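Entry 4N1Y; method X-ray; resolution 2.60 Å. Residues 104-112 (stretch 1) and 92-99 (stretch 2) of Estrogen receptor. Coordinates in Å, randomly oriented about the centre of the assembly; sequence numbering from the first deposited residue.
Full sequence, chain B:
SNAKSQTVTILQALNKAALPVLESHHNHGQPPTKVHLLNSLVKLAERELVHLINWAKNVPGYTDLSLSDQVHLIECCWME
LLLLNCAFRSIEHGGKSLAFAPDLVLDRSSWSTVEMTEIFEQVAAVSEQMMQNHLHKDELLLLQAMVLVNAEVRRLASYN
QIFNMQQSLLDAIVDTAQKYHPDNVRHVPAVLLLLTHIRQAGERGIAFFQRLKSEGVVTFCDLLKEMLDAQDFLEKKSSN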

ATOM      1  N   LEU B 104       0.361  -5.991  27.076  1.00 71.16           N
ATOM      2  CA  LEU B 104      -0.449  -6.813  26.193  1.00 65.30           C
ATOM      3  C   LEU B 104       0.311  -7.342  24.977  1.00 71.54           C
ATOM      4  O   LEU B 104       0.167  -6.808  23.869  1.00 75.84           O
ATOM      5  CB  LEU B 104      -1.663  -6.013  25.727  1.00 61.30           C
ATOM      6  CG  LEU B 104      -2.747  -6.828  25.042  1.00 54.64           C
ATOM      7  CD1 LEU B 104      -3.189  -7.882  26.041  1.00 56.31           C
ATOM      8  CD2 LEU B 104      -3.907  -5.940  24.633  1.00 50.77           C
ATOM      9  N   VAL B 105       1.115  -8.382  25.171  1.00 70.32           N
ATOM     10  CA  VAL B 105       1.812  -9.013  24.052  1.00 61.88           C
ATOM     11  C   VAL B 105       1.076 -10.267  23.577  1.00 56.30           C
ATOM     12  O   VAL B 105       0.929 -11.227  24.324  1.00 67.66           O
ATOM     13  CB  VAL B 105       3.235  -9.393  24.445  1.00 67.67           C
ATOM     14  CG1 VAL B 105       3.970  -9.979  23.255  1.00 62.77           C
ATOM     15  CG2 VAL B 105       3.961  -8.173  24.975  1.00 74.02           C
ATOM     16  N   LEU B 106       0.647 -10.260  22.321  1.00 51.23           N
ATOM     17  CA  LEU B 106      -0.144 -11.347  21.750  1.00 53.20           C
ATOM     18  C   LEU B 106       0.591 -12.120  20.655  1.00 60.79           C
ATOM     19  O   LEU B 106       1.100 -11.541  19.691  1.00 66.62           O
ATOM     20  CB  LEU B 106      -1.451 -10.802  21.183  1.00 52.11           C
ATOM     21  CG  LEU B 106      -2.337  -9.998  22.125  1.00 62.53           C
ATOM     22  CD1 LEU B 106      -3.622  -9.637  21.412  1.00 61.92           C
ATOM     23  CD2 LEU B 106      -2.622 -10.802  23.375  1.00 69.45           C
ATOM     24  N   ASP B 107       0.645 -13.434  20.806  1.00 62.04           N
ATOM     25  CA  ASP B 107       1.273 -14.280  19.801  1.00 73.36           C
ATOM     26  C   ASP B 107       0.205 -14.872  18.857  1.00 71.80           C
ATOM     27  O   ASP B 107      -0.999 -14.696  19.095  1.00 69.59           O
ATOM     28  CB  ASP B 107       2.084 -15.375  20.513  1.00 86.28           C
ATOM     29  CG  ASP B 107       3.029 -16.122  19.588  1.00100.90           C
ATOM     30  OD1 ASP B 107       2.915 -15.972  18.351  1.00102.40           O
ATOM     31  OD2 ASP B 107       3.919 -16.830  20.123  1.00107.79           O
ATOM     32  N   ARG B 108       0.664 -15.589  17.820  1.00 65.21           N
ATOM     33  CA  ARG B 108      -0.169 -16.109  16.721  1.00 60.38           C
ATOM     34  C   ARG B 108      -1.395 -16.810  17.269  1.00 65.06           C
ATOM     35  O   ARG B 108      -2.471 -16.778  16.664  1.00 73.34           O
ATOM     36  CB  ARG B 108       0.634 -17.049  15.813  1.00 55.24           C
ATOM     37  CG  ARG B 108       2.033 -16.514  15.589  1.00 58.00           C
ATOM     38  CD  ARG B 108       2.821 -17.046  14.391  1.00 55.76           C
ATOM     39  NE  ARG B 108       3.697 -15.973  13.925  1.00 56.75           N
ATOM     40  CZ  ARG B 108       3.839 -15.576  12.662  1.00 65.48           C
ATOM     41  NH1 ARG B 108       3.188 -16.179  11.676  1.00 73.47           N
ATOM     42  NH2 ARG B 108       4.651 -14.570  12.389  1.00 62.14           N
ATOM     43  N   SER B 109      -1.201 -17.486  18.394  1.00 62.83           N
ATOM     44  CA  SER B 109      -2.280 -18.128  19.110  1.00 74.66           C
ATOM     45  C   SER B 109      -3.421 -17.160  19.401  1.00 70.20           C
ATOM     46  O   SER B 109      -4.581 -17.430  19.082  1.00 70.62           O
ATOM     47  CB  SER B 109      -1.744 -18.701  20.415  1.00 85.68           C
ATOM     48  OG  SER B 109      -0.433 -19.200  20.238  1.00 88.41           O
ATOM     49  N   SER B 110      -3.078 -16.015  19.980  1.00 63.90           N
ATOM     50  CA  SER B 110      -4.083 -15.007  20.288  1.00 62.64           C
ATOM     51  C   SER B 110      -4.699 -14.444  19.007  1.00 61.34           C
ATOM     52  O   SER B 110      -5.907 -14.198  18.952  1.00 60.50           O
ATOM     53  CB  SER B 110      -3.476 -13.871  21.112  1.00 59.34           C
ATOM     54  OG  SER B 110      -2.944 -14.341  22.334  1.00 55.15           O
ATOM     55  N   TRP B 111      -3.872 -14.269  17.973  1.00 51.76           N
ATOM     56  CA  TRP B 111      -4.346 -13.676  16.726  1.00 57.47           C
ATOM     57  C   TRP B 111      -5.500 -14.475  16.164  1.00 62.23           C
ATOM     58  O   TRP B 111      -6.446 -13.915  15.612  1.00 65.21           O
ATOM     59  CB  TRP B 111      -3.248 -13.602  15.658  1.00 58.60           C
ATOM     60  CG  TRP B 111      -1.956 -12.952  16.072  1.00 59.94           C
ATOM     61  CD1 TRP B 111      -1.717 -12.221  17.208  1.00 57.48           C
ATOM     62  CD2 TRP B 111      -0.733 -12.945  15.327  1.00 54.80           C
ATOM     63  NE1 TRP B 111      -0.413 -11.787  17.226  1.00 40.36           N
ATOM     64  CE2 TRP B 111       0.212 -12.213  16.081  1.00 54.38           C
ATOM     65  CE3 TRP B 111      -0.341 -13.495  14.100  1.00 48.94           C
ATOM     66  CZ2 TRP B 111       1.526 -12.015  15.641  1.00 57.43           C
ATOM     67  CZ3 TRP B 111       0.958 -13.305  13.671  1.00 48.69           C
ATOM     68  CH2 TRP B 111       1.877 -12.571  14.440  1.00 51.76           C
ATOM     69  N   SER B 112      -5.414 -15.789  16.304  1.00 58.21           N
ATOM     70  CA  SER B 112      -6.479 -16.662  15.861  1.00 64.01           C
ATOM     71  C   SER B 112      -7.747 -16.452  16.687  1.00 67.90           C
ATOM     72  O   SER B 112      -8.848 -16.449  16.144  1.00 70.25           O
ATOM     73  CB  SER B 112      -6.020 -18.109  15.931  1.00 72.22           C
ATOM     74  OG  SER B 112      -4.980 -18.239  16.882  1.00 78.97           O
TER
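Stretch 2, residues 92-99: EHGGKSLA

The contact is held together by a short antiparallel pairing of two strands. Leu 106 and Leu 98 face each other as a hydrogen-bonded pair: Leu 98 N donates to Leu 106 O and Leu 106 N donates to Leu 98 O, each at 3.0 Å and nearly straight. Stretch 2 therefore runs against stretch 1, and the strand axes, 4.6 Å apart at closest approach, make an angle of 162° between their N-to-C directions. One step along, Val 105 and Ala 99 form a non-hydrogen-bonded pair, their CA atoms 4.3 Å apart; there Val 105 CA lies 3.5 Å from Leu 98 O in a CA-H...O contact.

A third bond ties the helix that follows stretch 1's strand to the turn that precedes stretch 2's strand. Arg 108 NH2 donates to Gly 95 O at 3.0 Å with an almost linear geometry, the carbonyl lying at the edge of the guanidinium, near its plane, where its N-H groups point. The CB of Arg 108 leaves sideways, but the long side chain brings its charged end back to the turn. That turn, type I' from His 93 to Lys 96, is closed by a bond from Lys 96 N to His 93 O (2.7 Å). Its two central residues, Gly 94 and Gly 95, both have positive phi, a region that glycine enters readily because it has no CB.

At the strand-to-helix junction, Asp 107 OD1 comes within 2.5 Å of Lys 96 O, a close approach whose protonation the geometry leaves open. Asp 107 OD1 also accepts a very short bond from Arg 108 N (2.3 Å).

Packing follows the alternation of the strands. Val 105, Ser 97 and Ala 99 share one face, where Val 105 CG2 meets Ala 99 CB at 4.0 Å and Val 105 CG1 approaches Ser 97 OG at 3.4 Å; the small Ser 97 and Ala 99 leave room for the branched valine. His 93, the first residue of the turn, also approaches this valine, its CE1 lying 3.9 Å from Val 105 CG1.

Leu 106 and Leu 98 point to the other face, though the end of Leu 106 leads away from stretch 2. Leu 98 instead packs against Trp 111, with CG 3.9 Å from Trp 111 CZ2. The indole also lies near the backbone, its CZ2 4.2 Å from Ser 97 CA, and Trp 111 NE1 donates to Leu 106 O at 2.9 Å, so that this carbonyl serves both strand and helix.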

ATOM      1  N   GLU B  92      11.583  -6.356  18.712  1.00 59.84           N
ATOM      2  CA  GLU B  92      12.427  -7.316  19.432  1.00 65.77           C
ATOM      3  C   GLU B  92      11.869  -8.729  19.341  1.00 66.09           C
ATOM      4  O   GLU B  92      12.605  -9.705  19.478  1.00 76.45           O
ATOM      5  CB  GLU B  92      12.609  -6.958  20.914  1.00 71.88           C
ATOM      6  CG  GLU B  92      11.376  -7.055  21.817  1.00 85.29           C
ATOM      7  CD  GLU B  92      10.450  -5.843  21.771  1.00 95.19           C
ATOM      8  OE1 GLU B  92      10.628  -4.957  20.900  1.00 96.63           O
ATOM      9  OE2 GLU B  92       9.551  -5.769  22.644  1.00 94.28           O
ATOM     10  N   HIS B  93      10.570  -8.848  19.116  1.00 56.59           N
ATOM     11  CA  HIS B  93       9.948 -10.163  19.114  1.00 61.42           C
ATOM     12  C   HIS B  93      10.209 -10.910  17.810  1.00 57.12           C
ATOM     13  O   HIS B  93       9.728 -12.026  17.640  1.00 58.33           O
ATOM     14  CB  HIS B  93       8.444 -10.034  19.323  1.00 59.87           C
ATOM     15  CG  HIS B  93       8.079  -9.204  20.506  1.00 51.40           C
ATOM     16  ND1 HIS B  93       7.975  -9.723  21.776  1.00 59.01           N
ATOM     17  CD2 HIS B  93       7.789  -7.889  20.611  1.00 51.65           C
ATOM     18  CE1 HIS B  93       7.644  -8.762  22.616  1.00 59.07           C
ATOM     19  NE2 HIS B  93       7.525  -7.639  21.934  1.00 59.49           N
ATOM     20  N   GLY B  94      10.950 -10.286  16.895  1.00 47.12           N
ATOM     21  CA  GLY B  94      11.268 -10.888  15.611  1.00 48.73           C
ATOM     22  C   GLY B  94      10.105 -11.625  14.988  1.00 52.60           C
ATOM     23  O   GLY B  94      10.230 -12.806  14.630  1.00 51.70           O
ATOM     24  N   GLY B  95       8.945 -10.967  14.958  1.00 55.98           N
ATOM     25  CA  GLY B  95       7.791 -11.525  14.278  1.00 52.38           C
ATOM     26  C   GLY B  95       7.088 -12.619  15.074  1.00 46.72           C
ATOM     27  O   GLY B  95       6.187 -13.285  14.573  1.00 47.10           O
ATOM     28  N   LYS B  96       7.513 -12.858  16.305  1.00 42.55           N
ATOM     29  CA  LYS B  96       6.926 -13.974  17.022  1.00 52.34           C
ATOM     30  C   LYS B  96       5.676 -13.495  17.739  1.00 57.40           C
ATOM     31  O   LYS B  96       4.759 -14.265  17.976  1.00 54.28           O
ATOM     32  CB  LYS B  96       7.943 -14.613  17.993  1.00 53.06           C
ATOM     33  CG  LYS B  96       7.357 -15.555  19.014  1.00 55.07           C
ATOM     34  CD  LYS B  96       8.398 -16.098  19.974  1.00 62.98           C
ATOM     35  CE  LYS B  96       8.109 -17.581  20.310  1.00 73.84           C
ATOM     36  NZ  LYS B  96       8.370 -18.549  19.181  1.00 72.60           N
ATOM     37  N   SER B  97       5.619 -12.206  18.040  1.00 59.34           N
ATOM     38  CA  SER B  97       4.445 -11.644  18.692  1.00 52.18           C
ATOM     39  C   SER B  97       4.340 -10.155  18.472  1.00 52.64           C
ATOM     40  O   SER B  97       5.307  -9.513  18.073  1.00 57.30           O
ATOM     41  CB  SER B  97       4.486 -11.940  20.184  1.00 50.40           C
ATOM     42  OG  SER B  97       5.729 -11.549  20.742  1.00 53.82           O
ATOM     43  N   LEU B  98       3.158  -9.606  18.735  1.00 56.41           N
ATOM     44  CA  LEU B  98       2.953  -8.170  18.607  1.00 55.22           C
ATOM     45  C   LEU B  98       2.699  -7.569  19.981  1.00 55.75           C
ATOM     46  O   LEU B  98       1.837  -8.033  20.737  1.00 56.07           O
ATOM     47  CB  LEU B  98       1.804  -7.861  17.651  1.00 37.53           C
ATOM     48  CG  LEU B  98       2.153  -8.226  16.212  1.00 45.06           C
ATOM     49  CD1 LEU B  98       0.972  -8.021  15.286  1.00 48.87           C
ATOM     50  CD2 LEU B  98       3.361  -7.440  15.736  1.00 34.57           C
ATOM     51  N   ALA B  99       3.482  -6.551  20.308  1.00 54.28           N
ATOM     52  CA  ALA B  99       3.351  -5.862  21.578  1.00 61.61           C
ATOM     53  C   ALA B  99       2.476  -4.619  21.418  1.00 64.86           C
ATOM     54  O   ALA B  99       2.978  -3.540  21.099  1.00 67.10           O
ATOM     55  CB  ALA B  99       4.717  -5.498  22.121  1.00 60.71           C
TER